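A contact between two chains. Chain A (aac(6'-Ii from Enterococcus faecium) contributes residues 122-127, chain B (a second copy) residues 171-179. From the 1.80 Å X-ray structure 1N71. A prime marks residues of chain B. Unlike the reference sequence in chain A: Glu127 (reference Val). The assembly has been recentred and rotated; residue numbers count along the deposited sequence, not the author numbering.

Chain A (122-127) QTDLYE
Chain B (171-179) MAKTIIPRP

How do the two backbones meet? Chain A has no regular helix or strand; Asp124 to Glu127 form a type I beta turn, with Leu125 at phi/psi -72/-8 and Tyr126 at -81/-15, closed by Glu127 N to Asp124 O at 3.2 Å. Chain B ends a strand at Thr174′ (Ala172′ -152/159, Thr174′ -93/124) and continues as loop, with Arg178′ at -77/123. CA-to-CB bonds of Ala172′, Thr174′ and Arg178′ point toward chain A, that of Lys173′ away. The backbones stay well apart: the CA atoms of Tyr126 and Lys173′ lie 9.0 Å from each other, those of Asp124 and Arg178′ 9.6 Å, so side chains must bridge the gap.

What makes the central link? The CA-to-CB bond of Tyr126 (chi1 m, chi2 -68°) points toward chain B, and its long side chain carries OH to Thr174′ OG1, a hydrogen bond of 3.1 Å. Thr174′, also m, places OG1 at the ring edge, 3.0 Å from Tyr126 CE2. Ala172′ is small and buried, its CB 3.9 Å from Tyr126 OH. Tyr126 loses the most surface, 82 of 234 Å².

What steadies the turn and its outer flank? Asp124 (chi1 t) OD1 accepts a hydrogen bond from Tyr126 N, 3.0 Å away. Extended Arg178′ (chi1 to chi3 t, chi4 73°) brings NE within 4.4 Å of Asp124 OD2: opposite charges near each other but beyond a salt bridge, and with OD2 well out of the guanidinium plane no N-H points at it.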

# COMPACT_ATOMS: atom_id res chain seq x y z
N GLN A 122 -8.56 14.37 -12.48
CA GLN A 122 -8.61 15.23 -13.66
C GLN A 122 -7.66 16.42 -13.55
O GLN A 122 -8.03 17.56 -13.82
CB GLN A 122 -10.04 15.71 -13.91
CG GLN A 122 -10.85 14.71 -14.74
CD GLN A 122 -12.29 15.12 -14.95
OE1 GLN A 122 -12.58 16.28 -15.25
NE2 GLN A 122 -13.21 14.17 -14.79
N THR A 123 -6.43 16.12 -13.16
CA THR A 123 -5.37 17.12 -13.02
C THR A 123 -4.05 16.38 -12.89
O THR A 123 -4.02 15.25 -12.41
CB THR A 123 -5.57 17.99 -11.77
OG1 THR A 123 -4.53 18.97 -11.70
CG2 THR A 123 -5.53 17.13 -10.50
N ASP A 124 -2.97 17.00 -13.34
CA ASP A 124 -1.66 16.35 -13.25
C ASP A 124 -1.18 16.49 -11.81
O ASP A 124 -0.78 17.57 -11.38
CB ASP A 124 -0.65 17.03 -14.18
CG ASP A 124 0.65 16.24 -14.29
OD1 ASP A 124 0.97 15.51 -13.34
OD2 ASP A 124 1.34 16.37 -15.33
N LEU A 125 -1.21 15.38 -11.08
CA LEU A 125 -0.81 15.39 -9.67
C LEU A 125 0.67 15.56 -9.38
O LEU A 125 1.05 15.72 -8.22
CB LEU A 125 -1.34 14.15 -8.96
CG LEU A 125 -2.83 14.25 -8.61
CD1 LEU A 125 -3.28 12.97 -7.91
CD2 LEU A 125 -3.05 15.46 -7.69
N TYR A 126 1.51 15.51 -10.41
CA TYR A 126 2.94 15.70 -10.19
C TYR A 126 3.23 17.20 -10.09
O TYR A 126 4.30 17.61 -9.63
CB TYR A 126 3.75 15.07 -11.33
CG TYR A 126 3.77 13.56 -11.27
CD1 TYR A 126 4.43 12.89 -10.24
CD2 TYR A 126 3.07 12.79 -12.20
CE1 TYR A 126 4.40 11.50 -10.14
CE2 TYR A 126 3.03 11.40 -12.12
CZ TYR A 126 3.70 10.76 -11.08
OH TYR A 126 3.67 9.38 -10.97
N GLU A 127 2.25 18.01 -10.51
CA GLU A 127 2.36 19.46 -10.48
C GLU A 127 1.66 20.04 -9.26
O GLU A 127 0.45 19.91 -9.13
CB GLU A 127 1.74 20.06 -11.74
CG GLU A 127 2.37 19.58 -13.03
CD GLU A 127 3.88 19.73 -12.99
OE1 GLU A 127 4.36 20.85 -12.72
OE2 GLU A 127 4.59 18.73 -13.22
N MET B 171 6.83 6.76 -3.11
CA MET B 171 7.38 7.41 -4.29
C MET B 171 6.70 6.84 -5.51
O MET B 171 6.24 5.71 -5.50
CB MET B 171 8.89 7.18 -4.35
CG MET B 171 9.59 7.63 -3.08
SD MET B 171 11.37 7.51 -3.22
CE MET B 171 11.68 8.88 -4.34
N ALA B 172 6.63 7.63 -6.58
CA ALA B 172 5.97 7.16 -7.79
C ALA B 172 6.53 7.82 -9.03
O ALA B 172 7.13 8.90 -8.97
CB ALA B 172 4.47 7.42 -7.70
N LYS B 173 6.30 7.16 -10.16
CA LYS B 173 6.75 7.65 -11.46
C LYS B 173 5.78 7.17 -12.54
O LYS B 173 5.36 6.01 -12.53
CB LYS B 173 8.15 7.13 -11.77
CG LYS B 173 8.69 7.51 -13.15
CD LYS B 173 10.07 6.89 -13.38
CE LYS B 173 10.66 7.28 -14.73
NZ LYS B 173 12.01 6.66 -14.92
N THR B 174 5.40 8.07 -13.44
CA THR B 174 4.53 7.68 -14.54
C THR B 174 5.54 7.35 -15.62
O THR B 174 6.39 8.17 -15.97
CB THR B 174 3.58 8.82 -14.93
OG1 THR B 174 2.60 8.98 -13.89
CG2 THR B 174 2.87 8.52 -16.24
N ILE B 175 5.44 6.13 -16.14
CA ILE B 175 6.42 5.62 -17.09
C ILE B 175 6.19 5.75 -18.59
O ILE B 175 7.02 5.31 -19.37
CB ILE B 175 6.71 4.15 -16.77
CG1 ILE B 175 5.43 3.33 -16.89
CG2 ILE B 175 7.26 4.06 -15.34
CD1 ILE B 175 5.61 1.85 -16.55
N ILE B 176 5.06 6.33 -18.99
CA ILE B 176 4.79 6.53 -20.40
C ILE B 176 4.37 7.98 -20.61
O ILE B 176 3.86 8.63 -19.70
CB ILE B 176 3.66 5.60 -20.92
CG1 ILE B 176 2.38 5.83 -20.12
CG2 ILE B 176 4.10 4.15 -20.83
CD1 ILE B 176 1.16 5.16 -20.71
N PRO B 177 4.60 8.51 -21.82
CA PRO B 177 4.24 9.89 -22.13
C PRO B 177 2.75 10.16 -21.94
O PRO B 177 1.92 9.28 -22.18
CB PRO B 177 4.66 10.04 -23.59
CG PRO B 177 5.84 9.11 -23.69
CD PRO B 177 5.35 7.90 -22.94
N ARG B 178 2.43 11.36 -21.49
CA ARG B 178 1.04 11.75 -21.26
C ARG B 178 0.40 12.06 -22.62
O ARG B 178 0.89 12.90 -23.37
CB ARG B 178 1.00 13.00 -20.37
CG ARG B 178 -0.37 13.37 -19.84
CD ARG B 178 -0.26 14.58 -18.92
NE ARG B 178 -1.55 14.99 -18.38
CZ ARG B 178 -2.22 14.34 -17.44
NH1 ARG B 178 -1.72 13.22 -16.92
NH2 ARG B 178 -3.38 14.80 -17.01
N PRO B 179 -0.70 11.37 -22.95
CA PRO B 179 -1.42 11.56 -24.22
C PRO B 179 -1.72 13.02 -24.51
O PRO B 179 -1.40 13.47 -25.64
CB PRO B 179 -2.69 10.73 -24.02
CG PRO B 179 -2.21 9.61 -23.16
CD PRO B 179 -1.36 10.33 -22.13